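Local coordinates for predicted ATPase involved in replication control, Cdc46/Mcm family (Methanopyrus kandleri AV19, PDB 3F8T), which probably binds ATP and single-stranded DNA and acts as, or resembles, a helicase of the MCM family in DNA replication, at residues A[67-70]-A[71-75]; A[99-103]-A[104-108]; A[274-277]-A[278-282]; A[446-449]-A[450-453]; A[454-457]-A[458-462]. The protein carries 2 engineered substitutions. All coordinates share one frame; numbering follows the deposited sequence.

Contact 1: A[67-70]-A[71-75]; sequences ASWI and ATHAR
The imidazole of H73 lies over one face of the W69 indole as an offset stack, its centroid 3.8 Å from that of the five-membered ring of W69 and the two planes 16° apart. H73 ND1 stands above the middle of the indole, H73 CE1 comes to 3.3 Å from W69 NE1, and H73 CB sits over the six-membered ring of W69 in a CH-pi contact. At its edge, and in its own plane, the imidazole meets the carbonyl of W69: H73 ND1 donates to W69 O at 2.7 Å. The backbone N of H73 donates to the same oxygen at 2.9 Å, and tying ring and main chain to one acceptor probably limits rotation of the imidazole. The indole reaches its place because W69 CG is anti to the backbone N (chi1 -170°), which lays the ring along the helix toward the next turn. A leucine in place of W69 would probably deprive the imidazole of a flat surface to stack on, leaving mainly the edge bond to W69 O to orient it. One residue earlier, S68 O takes both T72 N at 2.9 Å and T72 OG1 at 3.2 Å, the usual way for a threonine to fold its hydroxyl back on a helix. H73 leaves helical geometry and is also the N-cap residue of helix 74-88, so the stack marks a helix-to-helix junction in the N-terminal domain of this MCM homolog.

Contact 2: A[99-103]-A[104-108]; sequences RGLPH and RFRRV
Hydrogen bonds from one arginine dominate the turn: R106 grips L101 O side-on, with NE at 2.8 Å and NH2 also at 2.8 Å from that oxygen, which lies near the guanidinium plane. The side chain is extended from CG to NE, long enough to reach back five residues. With an alanine in place of R106 both side-chain donors to L101 O are gone, and the turn would probably be freer to open at that carbonyl. Backbone bonds from F105 N to P102 O (3.0 Å) and from R106 N to H103 O (3.2 Å) wind the short 3-10 turn, which P102, with its fixed phi, is well suited to begin. Apolar packing adds P102 CB at the edge of the F105 ring, 3.7 Å from CD1, while L101 CB rests near R106 CG. The guanidinium of R104 lies over one face of the F105 ring. The loop joins strand 96-99 to strand 118-130: F105 packs on S68, A71 and T72 of helix 64-72, and L101 meets L118 of strand 118-130.

Contact 3: A[274-277]-A[278-282]; sequences TELT and DLTAV
Among the polar contacts, the carboxylate of D278 reaches back to the backbone of E275, whose N donates to D278 OD2 at 2.8 Å. The oxygen is met on its anti side and 31° out of the carboxylate plane. CG of D278 lies beside its own backbone N (chi1 -63°), which directs the acid toward the start of the helix, where it accepts the N-H of the N-cap residue. The E275 and D278 side chains lie side by side, with E275 OE2 and D278 OD2 5.0 Å apart, so the like charges do not touch. In the backbone, L276 O receives L279 N at 2.9 Å from well above its carbonyl plane and T280 N, also at 2.9 Å, almost straight on. E275 O has weak bonds from D278 N and L279 N. A281 O is buried and has no polar partner; T277 CB abuts it at 3.4 Å.

Apolar contacts fill in between. T274 CG2 meets D278 CB at 3.4 Å, its hydroxyl being turned instead to D270 O, and beta-branched T277 sets its CB 3.8 Å from V282 CB. L276 CD1 approaches T280 CG2, and L276 also packs on A319 of helix 314-326, a place that suits a long apolar side chain. Together these contacts make one short helical turn, with E275 at its N-cap position, that leads into the antiparallel hairpin of strands 281-285 and 289-293 in the P-loop domain.

Contact 4: A[446-449]-A[450-453]; sequences PVTR and RQLE
One amide oxygen holds both polar groups of a single threonine: Q451 OE1 accepts T448 N at 2.9 Å and T448 OG1 at 2.9 Å. The bond from the backbone N is nearly straight (164°) and lies in the carbonyl plane of the amide, on a lone pair; the hydroxyl comes in tilted from that plane. Glutamine can turn back this far because its chain folds about the CB-CG bond (chi2 65°). T448 is the N-cap residue, and its OG1 also accepts R450 N at 3.2 Å, so its hydroxyl donates to one partner and accepts from another. With Q451 answering its backbone N, the pair forms a capping box. Threonine suits the place because its short hydroxyl reaches an N-H of the first turn. That OG1 also lies over one face of the R450 guanidinium, without bonding to it.

Farther out, R449 NE meets E453 OE2 at 3.0 Å in a salt bridge, on the syn side of the oxygen, with a weak second bond from NH2. The guanidinium and carboxylate planes stand 86° apart, so a single oxygen is shared instead of a paired, coplanar grip. A water bound to P446 O at 2.7 Å is also touched, weakly, by R450 NH2. The cap thus starts helix 449-465 in the AAA-lid domain, with V447 and L452 packed on Y427 of helix 417-439 and Q451 on V483 of helix 473-489.

Contact 5: A[454-457]-A[458-462]; sequences SVER and LAKAH
E456 and K460, one helical turn apart, slant across each other so that the acid's end meets the end of the lysine chain. E456 OE2 lies 3.4 Å from K460 CE and 3.5 Å from K460 NZ, a salt bridge at the long end of its range. The glutamate leaves the backbone with CG anti to N (chi1 172°), which swings it along the helix toward the later residue, while the lysine runs extended beyond CG, its CG 3.3 Å from E456 O. Lysine suits this place, having enough methylene length to lie against the helix and still deliver its ammonium to E238 as well, its stronger partner.

L458 carries the apolar part of the turn: its CG and CD1 rest against S454 O, at 3.4 Å and 3.5 Å, and its branched end packs on L227 and A479. A459 and A461 carry only a methyl each, laid against the carbonyls of the preceding turn; A461 also meets L227 of helix 219-229, where a small residue lets the helices come near. The polar ends of S454 and R457 are directed to D372. Regular backbone bonds, among them L458 N to S454 O at 2.9 Å, keep the spacing of four that sets these pairs. With K460 answered by two acids, its positive charge is probably well stabilised, and the E456 pair is likely to add only modestly to the E238 bridge.

The five contacts are all local, yet their chemistry follows their place. Contact 5 is the buried one, a mid-helix segment whose small and apolar residues meet neighbouring helices while its charges find partners in other parts of the chain; contact 4, on the same helix 449-465, is partly exposed and relies on capping and surface ion pairing. Contacts 1 and 2 touch through the phenylalanine of the second and join helix 64-72 to the loop before strand 118-130: one through stacked rings, the other through an arginine on a carbonyl. Contact 3 stands apart in the P-loop domain, its centre about 30 Å from that of contact 5, and turns a short helix into a strand.

Contact 1: A[67-70]-A[71-75]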
loop_
_atom_site.group_PDB
_atom_site.type_symbol
_atom_site.label_atom_id
_atom_site.label_comp_id
_atom_site.label_asym_id
_atom_site.label_seq_id
_atom_site.Cartn_x
_atom_site.Cartn_y
_atom_site.Cartn_z
ATOM N N ALA A 67 -23.044 24.558 7.472
ATOM C CA ALA A 67 -21.787 23.823 7.358
ATOM C C ALA A 67 -21.488 23.587 5.871
ATOM O O ALA A 67 -20.385 23.829 5.382
ATOM C CB ALA A 67 -21.884 22.479 8.128
ATOM N N SER A 68 -22.505 23.131 5.160
ATOM C CA SER A 68 -22.419 22.879 3.736
ATOM C C SER A 68 -22.089 24.150 2.944
ATOM O O SER A 68 -21.219 24.129 2.074
ATOM C CB SER A 68 -23.741 22.279 3.261
ATOM O OG SER A 68 -23.642 21.918 1.906
ATOM N N TRP A 69 -22.772 25.251 3.250
ATOM C CA TRP A 69 -22.553 26.528 2.557
ATOM C C TRP A 69 -21.112 26.993 2.764
ATOM O O TRP A 69 -20.458 27.495 1.840
ATOM C CB TRP A 69 -23.512 27.592 3.099
ATOM C CG TRP A 69 -23.513 28.866 2.284
ATOM C CD1 TRP A 69 -24.350 29.170 1.239
ATOM C CD2 TRP A 69 -22.642 29.987 2.442
ATOM N NE1 TRP A 69 -24.052 30.424 0.739
ATOM C CE2 TRP A 69 -23.008 30.948 1.459
ATOM C CE3 TRP A 69 -21.596 30.290 3.327
ATOM C CZ2 TRP A 69 -22.348 32.176 1.327
ATOM C CZ3 TRP A 69 -20.942 31.510 3.203
ATOM C CH2 TRP A 69 -21.326 32.446 2.206
ATOM N N ILE A 70 -20.630 26.837 3.996
ATOM C CA ILE A 70 -19.283 27.269 4.345
ATOM C C ILE A 70 -18.242 26.477 3.556
ATOM O O ILE A 70 -17.320 27.066 2.987
ATOM C CB ILE A 70 -19.032 27.192 5.876
ATOM C CG1 ILE A 70 -19.846 28.277 6.592
ATOM C CG2 ILE A 70 -17.543 27.370 6.184
ATOM C CD1 ILE A 70 -19.837 28.172 8.122
ATOM N N ALA A 71 -18.416 25.156 3.495
ATOM C CA ALA A 71 -17.506 24.295 2.733
ATOM C C ALA A 71 -17.526 24.697 1.263
ATOM O O ALA A 71 -16.476 24.861 0.652
ATOM C CB ALA A 71 -17.868 22.818 2.906
ATOM N N THR A 72 -18.722 24.888 0.705
ATOM C CA THR A 72 -18.837 25.319 -0.690
ATOM C C THR A 72 -18.137 26.654 -0.964
ATOM O O THR A 72 -17.489 26.804 -1.997
ATOM C CB THR A 72 -20.320 25.327 -1.150
ATOM O OG1 THR A 72 -20.798 23.982 -1.087
ATOM C CG2 THR A 72 -20.464 25.836 -2.611
ATOM N N HIS A 73 -18.217 27.586 -0.013
ATOM C CA HIS A 73 -17.673 28.933 -0.167
ATOM C C HIS A 73 -16.435 29.208 0.694
ATOM O O HIS A 73 -16.190 30.347 1.097
ATOM C CB HIS A 73 -18.750 29.980 0.152
ATOM C CG HIS A 73 -19.991 29.827 -0.662
ATOM N ND1 HIS A 73 -20.939 28.856 -0.403
ATOM C CD2 HIS A 73 -20.430 30.502 -1.750
ATOM C CE1 HIS A 73 -21.915 28.953 -1.289
ATOM N NE2 HIS A 73 -21.632 29.947 -2.116
ATOM N N ALA A 74 -15.633 28.182 0.940
ATOM C CA ALA A 74 -14.480 28.326 1.840
ATOM C C ALA A 74 -13.461 29.380 1.391
ATOM O O ALA A 74 -12.780 29.997 2.221
ATOM C CB ALA A 74 -13.799 26.958 2.075
ATOM N N ARG A 75 -13.369 29.597 0.081
ATOM C CA ARG A 75 -12.413 30.570 -0.459
ATOM C C ARG A 75 -12.731 31.991 0.049
ATOM O O ARG A 75 -11.841 32.833 0.164
ATOM C CB ARG A 75 -12.354 30.479 -1.997
ATOM C CG ARG A 75 -13.649 30.892 -2.741
ATOM C CD ARG A 75 -13.462 32.276 -3.340
ATOM N NE ARG A 75 -14.598 32.753 -4.133
ATOM C CZ ARG A 75 -14.646 33.967 -4.681
ATOM N NH1 ARG A 75 -13.619 34.802 -4.523
ATOM N NH2 ARG A 75 -15.712 34.347 -5.385
#

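Contact 2: A[99-103]-A[104-108]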
loop_
_atom_site.group_PDB
_atom_site.type_symbol
_atom_site.label_atom_id
_atom_site.label_comp_id
_atom_site.label_asym_id
_atom_site.label_seq_id
_atom_site.Cartn_x
_atom_site.Cartn_y
_atom_site.Cartn_z
ATOM N N ARG A 99 -12.548 21.541 10.705
ATOM C CA ARG A 99 -12.789 20.153 11.069
ATOM C C ARG A 99 -14.241 19.832 10.755
ATOM O O ARG A 99 -15.080 20.740 10.634
ATOM C CB ARG A 99 -12.508 19.927 12.564
ATOM C CG ARG A 99 -11.150 20.453 13.056
ATOM C CD ARG A 99 -9.976 19.627 12.511
ATOM N NE ARG A 99 -8.720 20.383 12.424
ATOM C CZ ARG A 99 -7.828 20.516 13.410
ATOM N NH1 ARG A 99 -8.037 19.953 14.595
ATOM N NH2 ARG A 99 -6.718 21.228 13.214
ATOM N N GLY A 100 -14.530 18.542 10.613
ATOM C CA GLY A 100 -15.902 18.075 10.493
ATOM C C GLY A 100 -16.570 18.421 9.183
ATOM O O GLY A 100 -17.728 18.840 9.168
ATOM N N LEU A 101 -15.842 18.244 8.080
ATOM C CA LEU A 101 -16.406 18.378 6.734
ATOM C C LEU A 101 -17.644 17.519 6.561
ATOM O O LEU A 101 -17.615 16.343 6.920
ATOM C CB LEU A 101 -15.379 17.957 5.667
ATOM C CG LEU A 101 -14.314 18.956 5.225
ATOM C CD1 LEU A 101 -13.456 19.401 6.406
ATOM C CD2 LEU A 101 -13.437 18.334 4.127
ATOM N N PRO A 102 -18.741 18.097 6.027
ATOM C CA PRO A 102 -19.861 17.261 5.588
ATOM C C PRO A 102 -19.383 16.164 4.630
ATOM O O PRO A 102 -18.436 16.365 3.856
ATOM C CB PRO A 102 -20.781 18.247 4.872
ATOM C CG PRO A 102 -20.499 19.555 5.520
ATOM C CD PRO A 102 -19.011 19.532 5.817
ATOM N N HIS A 103 -20.049 15.015 4.690
ATOM C CA HIS A 103 -19.563 13.794 4.053
ATOM C C HIS A 103 -19.293 13.921 2.551
ATOM O O HIS A 103 -18.335 13.329 2.040
ATOM C CB HIS A 103 -20.507 12.621 4.344
ATOM C CG HIS A 103 -19.976 11.299 3.884
ATOM N ND1 HIS A 103 -19.064 10.567 4.614
ATOM C CD2 HIS A 103 -20.210 10.589 2.755
ATOM C CE1 HIS A 103 -18.770 9.456 3.962
ATOM N NE2 HIS A 103 -19.452 9.444 2.831
ATOM N N ARG A 104 -20.111 14.712 1.860
ATOM C CA ARG A 104 -19.979 14.888 0.410
ATOM C C ARG A 104 -18.724 15.659 -0.018
ATOM O O ARG A 104 -18.339 15.611 -1.190
ATOM C CB ARG A 104 -21.238 15.536 -0.188
ATOM C CG ARG A 104 -21.535 16.910 0.344
ATOM C CD ARG A 104 -22.539 17.676 -0.505
ATOM N NE ARG A 104 -21.916 18.309 -1.666
ATOM C CZ ARG A 104 -22.277 19.493 -2.156
ATOM N NH1 ARG A 104 -23.242 20.193 -1.569
ATOM N NH2 ARG A 104 -21.656 19.991 -3.221
ATOM N N PHE A 105 -18.092 16.368 0.922
ATOM C CA PHE A 105 -16.870 17.125 0.618
ATOM C C PHE A 105 -15.595 16.312 0.900
ATOM O O PHE A 105 -14.475 16.797 0.680
ATOM C CB PHE A 105 -16.833 18.453 1.391
ATOM C CG PHE A 105 -17.973 19.386 1.058
ATOM C CD1 PHE A 105 -19.177 19.306 1.752
ATOM C CD2 PHE A 105 -17.840 20.344 0.058
ATOM C CE1 PHE A 105 -20.245 20.172 1.441
ATOM C CE2 PHE A 105 -18.894 21.208 -0.254
ATOM C CZ PHE A 105 -20.095 21.115 0.448
ATOM N N ARG A 106 -15.767 15.086 1.385
ATOM C CA ARG A 106 -14.625 14.231 1.759
ATOM C C ARG A 106 -14.283 13.220 0.665
ATOM O O ARG A 106 -15.179 12.692 -0.002
ATOM C CB ARG A 106 -14.902 13.480 3.065
ATOM C CG ARG A 106 -15.212 14.364 4.264
ATOM C CD ARG A 106 -15.111 13.574 5.560
ATOM N NE ARG A 106 -15.905 14.176 6.628
ATOM C CZ ARG A 106 -15.721 13.950 7.929
ATOM N NH1 ARG A 106 -14.751 13.134 8.343
ATOM N NH2 ARG A 106 -16.501 14.553 8.826
ATOM N N ARG A 107 -12.987 12.948 0.504
ATOM C CA ARG A 107 -12.486 11.983 -0.480
ATOM C C ARG A 107 -13.060 12.222 -1.874
ATOM O O ARG A 107 -13.573 11.303 -2.514
ATOM C CB ARG A 107 -12.770 10.551 -0.021
ATOM C CG ARG A 107 -12.087 10.191 1.286
ATOM C CD ARG A 107 -12.588 8.855 1.814
ATOM N NE ARG A 107 -12.049 8.595 3.146
ATOM C CZ ARG A 107 -12.672 8.887 4.287
ATOM N NH1 ARG A 107 -13.885 9.444 4.282
ATOM N NH2 ARG A 107 -12.075 8.614 5.442
ATOM N N VAL A 108 -12.970 13.472 -2.316
ATOM C CA VAL A 108 -13.504 13.916 -3.596
ATOM C C VAL A 108 -12.749 13.253 -4.752
ATOM O O VAL A 108 -11.520 13.286 -4.818
ATOM C CB VAL A 108 -13.458 15.467 -3.708
ATOM C CG1 VAL A 108 -13.644 15.927 -5.140
ATOM C CG2 VAL A 108 -14.517 16.095 -2.806
#

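Contact 3: A[274-277]-A[278-282]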
loop_
_atom_site.group_PDB
_atom_site.type_symbol
_atom_site.label_atom_id
_atom_site.label_comp_id
_atom_site.label_asym_id
_atom_site.label_seq_id
_atom_site.Cartn_x
_atom_site.Cartn_y
_atom_site.Cartn_z
ATOM N N THR A 274 10.085 -1.093 -18.866
ATOM C CA THR A 274 10.272 -0.291 -17.666
ATOM C C THR A 274 11.722 0.133 -17.534
ATOM O O THR A 274 12.612 -0.707 -17.357
ATOM C CB THR A 274 9.813 -1.075 -16.414
ATOM O OG1 THR A 274 8.484 -1.560 -16.637
ATOM C CG2 THR A 274 9.808 -0.193 -15.165
ATOM N N GLU A 275 11.961 1.438 -17.652
ATOM C CA GLU A 275 13.297 1.984 -17.385
ATOM C C GLU A 275 13.538 1.901 -15.890
ATOM O O GLU A 275 12.583 1.867 -15.104
ATOM C CB GLU A 275 13.397 3.432 -17.858
ATOM C CG GLU A 275 12.989 3.622 -19.310
ATOM C CD GLU A 275 13.913 2.892 -20.258
ATOM O OE1 GLU A 275 15.126 3.169 -20.238
ATOM O OE2 GLU A 275 13.424 2.043 -21.027
ATOM N N LEU A 276 14.808 1.880 -15.495
ATOM C CA LEU A 276 15.152 1.727 -14.093
ATOM C C LEU A 276 14.423 2.763 -13.239
ATOM O O LEU A 276 13.848 2.433 -12.203
ATOM C CB LEU A 276 16.675 1.775 -13.879
ATOM C CG LEU A 276 17.220 1.752 -12.443
ATOM C CD1 LEU A 276 16.814 0.460 -11.722
ATOM C CD2 LEU A 276 18.731 1.892 -12.458
ATOM N N THR A 277 14.416 4.009 -13.687
ATOM C CA THR A 277 13.765 5.042 -12.906
ATOM C C THR A 277 12.224 4.960 -12.964
ATOM O O THR A 277 11.558 5.555 -12.121
ATOM C CB THR A 277 14.320 6.455 -13.227
ATOM O OG1 THR A 277 14.187 6.723 -14.622
ATOM C CG2 THR A 277 15.788 6.534 -12.862
ATOM N N ASP A 278 11.673 4.215 -13.928
ATOM C CA ASP A 278 10.237 3.884 -13.928
ATOM C C ASP A 278 9.950 2.832 -12.833
ATOM O O ASP A 278 8.799 2.664 -12.402
ATOM C CB ASP A 278 9.753 3.254 -15.259
ATOM C CG ASP A 278 9.869 4.164 -16.492
ATOM O OD1 ASP A 278 9.653 5.393 -16.410
ATOM O OD2 ASP A 278 10.121 3.590 -17.593
ATOM N N LEU A 279 10.984 2.092 -12.430
ATOM C CA LEU A 279 10.840 1.027 -11.432
ATOM C C LEU A 279 11.116 1.517 -10.008
ATOM O O LEU A 279 10.468 1.079 -9.059
ATOM C CB LEU A 279 11.770 -0.157 -11.770
ATOM C CG LEU A 279 11.837 -1.353 -10.810
ATOM C CD1 LEU A 279 10.456 -2.056 -10.685
ATOM C CD2 LEU A 279 12.921 -2.326 -11.273
ATOM N N THR A 280 12.082 2.413 -9.858
ATOM C CA THR A 280 12.471 2.898 -8.545
ATOM C C THR A 280 11.872 4.290 -8.297
ATOM O O THR A 280 10.790 4.419 -7.708
ATOM C CB THR A 280 14.023 2.889 -8.385
ATOM O OG1 THR A 280 14.612 3.653 -9.440
ATOM C CG2 THR A 280 14.551 1.470 -8.486
ATOM N N ALA A 281 12.568 5.320 -8.775
ATOM C CA ALA A 281 12.146 6.699 -8.636
ATOM C C ALA A 281 13.080 7.530 -9.502
ATOM O O ALA A 281 14.161 7.071 -9.855
ATOM C CB ALA A 281 12.231 7.143 -7.166
ATOM N N VAL A 282 12.658 8.735 -9.865
ATOM C CA VAL A 282 13.542 9.663 -10.587
ATOM C C VAL A 282 13.681 10.982 -9.802
ATOM O O VAL A 282 12.688 11.514 -9.300
ATOM C CB VAL A 282 13.086 9.895 -12.059
ATOM C CG1 VAL A 282 11.794 10.659 -12.133
ATOM C CG2 VAL A 282 14.164 10.626 -12.867
#

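Contact 4: A[446-449]-A[450-453]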
loop_
_atom_site.group_PDB
_atom_site.type_symbol
_atom_site.label_atom_id
_atom_site.label_comp_id
_atom_site.label_asym_id
_atom_site.label_seq_id
_atom_site.Cartn_x
_atom_site.Cartn_y
_atom_site.Cartn_z
ATOM N N PRO A 446 19.553 -27.113 -1.893
ATOM C CA PRO A 446 19.796 -27.034 -0.449
ATOM C C PRO A 446 18.589 -26.469 0.293
ATOM O O PRO A 446 17.799 -25.731 -0.293
ATOM C CB PRO A 446 20.982 -26.066 -0.338
ATOM C CG PRO A 446 20.921 -25.249 -1.580
ATOM C CD PRO A 446 20.422 -26.194 -2.648
ATOM N N VAL A 447 18.458 -26.842 1.563
ATOM C CA VAL A 447 17.487 -26.260 2.471
ATOM C C VAL A 447 18.278 -25.424 3.481
ATOM O O VAL A 447 18.995 -25.960 4.348
ATOM C CB VAL A 447 16.603 -27.350 3.131
ATOM C CG1 VAL A 447 15.775 -26.794 4.290
ATOM C CG2 VAL A 447 15.692 -27.974 2.082
ATOM N N THR A 448 18.167 -24.106 3.318
ATOM C CA THR A 448 18.958 -23.132 4.070
ATOM C C THR A 448 18.072 -22.239 4.950
ATOM O O THR A 448 16.854 -22.412 4.990
ATOM C CB THR A 448 19.767 -22.233 3.117
ATOM O OG1 THR A 448 18.902 -21.275 2.500
ATOM C CG2 THR A 448 20.486 -23.061 2.031
ATOM N N ARG A 449 18.685 -21.270 5.632
ATOM C CA ARG A 449 17.919 -20.312 6.427
ATOM C C ARG A 449 16.827 -19.622 5.604
ATOM O O ARG A 449 15.792 -19.273 6.160
ATOM C CB ARG A 449 18.825 -19.265 7.098
ATOM C CG ARG A 449 19.722 -18.484 6.130
ATOM C CD ARG A 449 20.548 -17.422 6.850
ATOM N NE ARG A 449 19.710 -16.344 7.377
ATOM C CZ ARG A 449 20.073 -15.066 7.437
ATOM N NH1 ARG A 449 21.263 -14.677 6.988
ATOM N NH2 ARG A 449 19.236 -14.165 7.935
ATOM N N ARG A 450 17.062 -19.436 4.299
ATOM C CA ARG A 450 16.081 -18.816 3.398
ATOM C C ARG A 450 14.785 -19.617 3.382
ATOM O O ARG A 450 13.696 -19.042 3.416
ATOM C CB ARG A 450 16.628 -18.697 1.963
ATOM C CG ARG A 450 17.762 -17.684 1.803
ATOM C CD ARG A 450 18.359 -17.683 0.385
ATOM N NE ARG A 450 18.937 -18.981 0.029
ATOM C CZ ARG A 450 18.340 -19.892 -0.742
ATOM N NH1 ARG A 450 17.141 -19.654 -1.285
ATOM N NH2 ARG A 450 18.955 -21.050 -0.982
ATOM N N GLN A 451 14.909 -20.944 3.341
ATOM C CA GLN A 451 13.739 -21.831 3.344
ATOM C C GLN A 451 13.004 -21.811 4.678
ATOM O O GLN A 451 11.772 -21.815 4.705
ATOM C CB GLN A 451 14.129 -23.258 2.950
ATOM C CG GLN A 451 14.312 -23.440 1.444
ATOM C CD GLN A 451 15.471 -22.625 0.884
ATOM O OE1 GLN A 451 16.602 -22.707 1.380
ATOM N NE2 GLN A 451 15.189 -21.811 -0.135
ATOM N N LEU A 452 13.767 -21.834 5.774
ATOM C CA LEU A 452 13.206 -21.657 7.117
ATOM C C LEU A 452 12.389 -20.367 7.186
ATOM O O LEU A 452 11.231 -20.378 7.620
ATOM C CB LEU A 452 14.315 -21.614 8.167
ATOM C CG LEU A 452 13.892 -21.405 9.626
ATOM C CD1 LEU A 452 13.174 -22.614 10.165
ATOM C CD2 LEU A 452 15.150 -21.120 10.459
ATOM N N GLU A 453 12.998 -19.278 6.724
ATOM C CA GLU A 453 12.339 -17.972 6.661
ATOM C C GLU A 453 11.051 -18.007 5.821
ATOM O O GLU A 453 10.022 -17.458 6.234
ATOM C CB GLU A 453 13.335 -16.905 6.179
ATOM C CG GLU A 453 14.421 -16.625 7.242
ATOM C CD GLU A 453 15.756 -16.122 6.694
ATOM O OE1 GLU A 453 15.819 -15.690 5.524
ATOM O OE2 GLU A 453 16.759 -16.155 7.455
HETATM O O HOH W 1 17.502 -23.830 -2.166
#

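Contact 5: A[454-457]-A[458-462]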
loop_
_atom_site.group_PDB
_atom_site.type_symbol
_atom_site.label_atom_id
_atom_site.label_comp_id
_atom_site.label_asym_id
_atom_site.label_seq_id
_atom_site.Cartn_x
_atom_site.Cartn_y
_atom_site.Cartn_z
ATOM N N SER A 454 11.090 -18.676 4.671
ATOM C CA SER A 454 9.905 -18.743 3.794
ATOM C C SER A 454 8.752 -19.506 4.437
ATOM O O SER A 454 7.584 -19.064 4.381
ATOM C CB SER A 454 10.256 -19.367 2.444
ATOM O OG SER A 454 11.225 -18.569 1.788
ATOM N N VAL A 455 9.067 -20.644 5.055
ATOM C CA VAL A 455 8.028 -21.406 5.749
ATOM C C VAL A 455 7.370 -20.534 6.833
ATOM O O VAL A 455 6.141 -20.492 6.937
ATOM C CB VAL A 455 8.564 -22.727 6.341
ATOM C CG1 VAL A 455 7.498 -23.397 7.216
ATOM C CG2 VAL A 455 8.957 -23.649 5.207
ATOM N N GLU A 456 8.185 -19.827 7.610
ATOM C CA GLU A 456 7.649 -18.972 8.673
ATOM C C GLU A 456 6.745 -17.868 8.118
ATOM O O GLU A 456 5.667 -17.631 8.655
ATOM C CB GLU A 456 8.772 -18.390 9.565
ATOM C CG GLU A 456 8.260 -17.350 10.563
ATOM C CD GLU A 456 8.922 -17.406 11.943
ATOM O OE1 GLU A 456 9.792 -18.261 12.201
ATOM O OE2 GLU A 456 8.561 -16.553 12.774
ATOM N N ARG A 457 7.184 -17.208 7.045
ATOM C CA ARG A 457 6.372 -16.182 6.377
ATOM C C ARG A 457 5.058 -16.721 5.858
ATOM O O ARG A 457 4.013 -16.079 6.025
ATOM C CB ARG A 457 7.136 -15.570 5.208
ATOM C CG ARG A 457 8.244 -14.642 5.632
ATOM C CD ARG A 457 8.978 -14.091 4.393
ATOM N NE ARG A 457 10.290 -13.579 4.789
ATOM C CZ ARG A 457 11.461 -14.024 4.339
ATOM N NH1 ARG A 457 11.535 -14.985 3.426
ATOM N NH2 ARG A 457 12.577 -13.485 4.796
ATOM N N LEU A 458 5.111 -17.886 5.209
ATOM C CA LEU A 458 3.897 -18.504 4.681
ATOM C C LEU A 458 2.938 -18.908 5.790
ATOM O O LEU A 458 1.711 -18.821 5.619
ATOM C CB LEU A 458 4.231 -19.714 3.811
ATOM C CG LEU A 458 4.844 -19.433 2.432
ATOM C CD1 LEU A 458 5.668 -20.650 1.977
ATOM C CD2 LEU A 458 3.707 -19.145 1.445
ATOM N N ALA A 459 3.488 -19.402 6.903
ATOM C CA ALA A 459 2.648 -19.781 8.054
ATOM C C ALA A 459 1.961 -18.578 8.715
ATOM O O ALA A 459 0.793 -18.667 9.107
ATOM C CB ALA A 459 3.455 -20.570 9.075
ATOM N N LYS A 460 2.691 -17.470 8.850
ATOM C CA LYS A 460 2.117 -16.214 9.336
ATOM C C LYS A 460 0.992 -15.746 8.392
ATOM O O LYS A 460 -0.079 -15.332 8.843
ATOM C CB LYS A 460 3.204 -15.143 9.466
ATOM C CG LYS A 460 4.225 -15.393 10.626
ATOM C CD LYS A 460 5.285 -14.274 10.662
ATOM C CE LYS A 460 6.159 -14.323 11.925
ATOM N NZ LYS A 460 7.360 -13.420 11.750
ATOM N N ALA A 461 1.243 -15.808 7.081
ATOM C CA ALA A 461 0.215 -15.447 6.101
ATOM C C ALA A 461 -1.047 -16.285 6.251
ATOM O O ALA A 461 -2.172 -15.748 6.214
ATOM C CB ALA A 461 0.766 -15.537 4.671
ATOM N N HIS A 462 -0.883 -17.594 6.465
ATOM C CA HIS A 462 -2.044 -18.445 6.643
ATOM C C HIS A 462 -2.780 -18.111 7.958
ATOM O O HIS A 462 -4.010 -18.157 8.015
ATOM C CB HIS A 462 -1.704 -19.931 6.557
ATOM C CG HIS A 462 -2.917 -20.807 6.610
ATOM N ND1 HIS A 462 -3.836 -20.864 5.583
ATOM C CD2 HIS A 462 -3.397 -21.608 7.589
ATOM C CE1 HIS A 462 -4.816 -21.688 5.913
ATOM N NE2 HIS A 462 -4.575 -22.151 7.126
#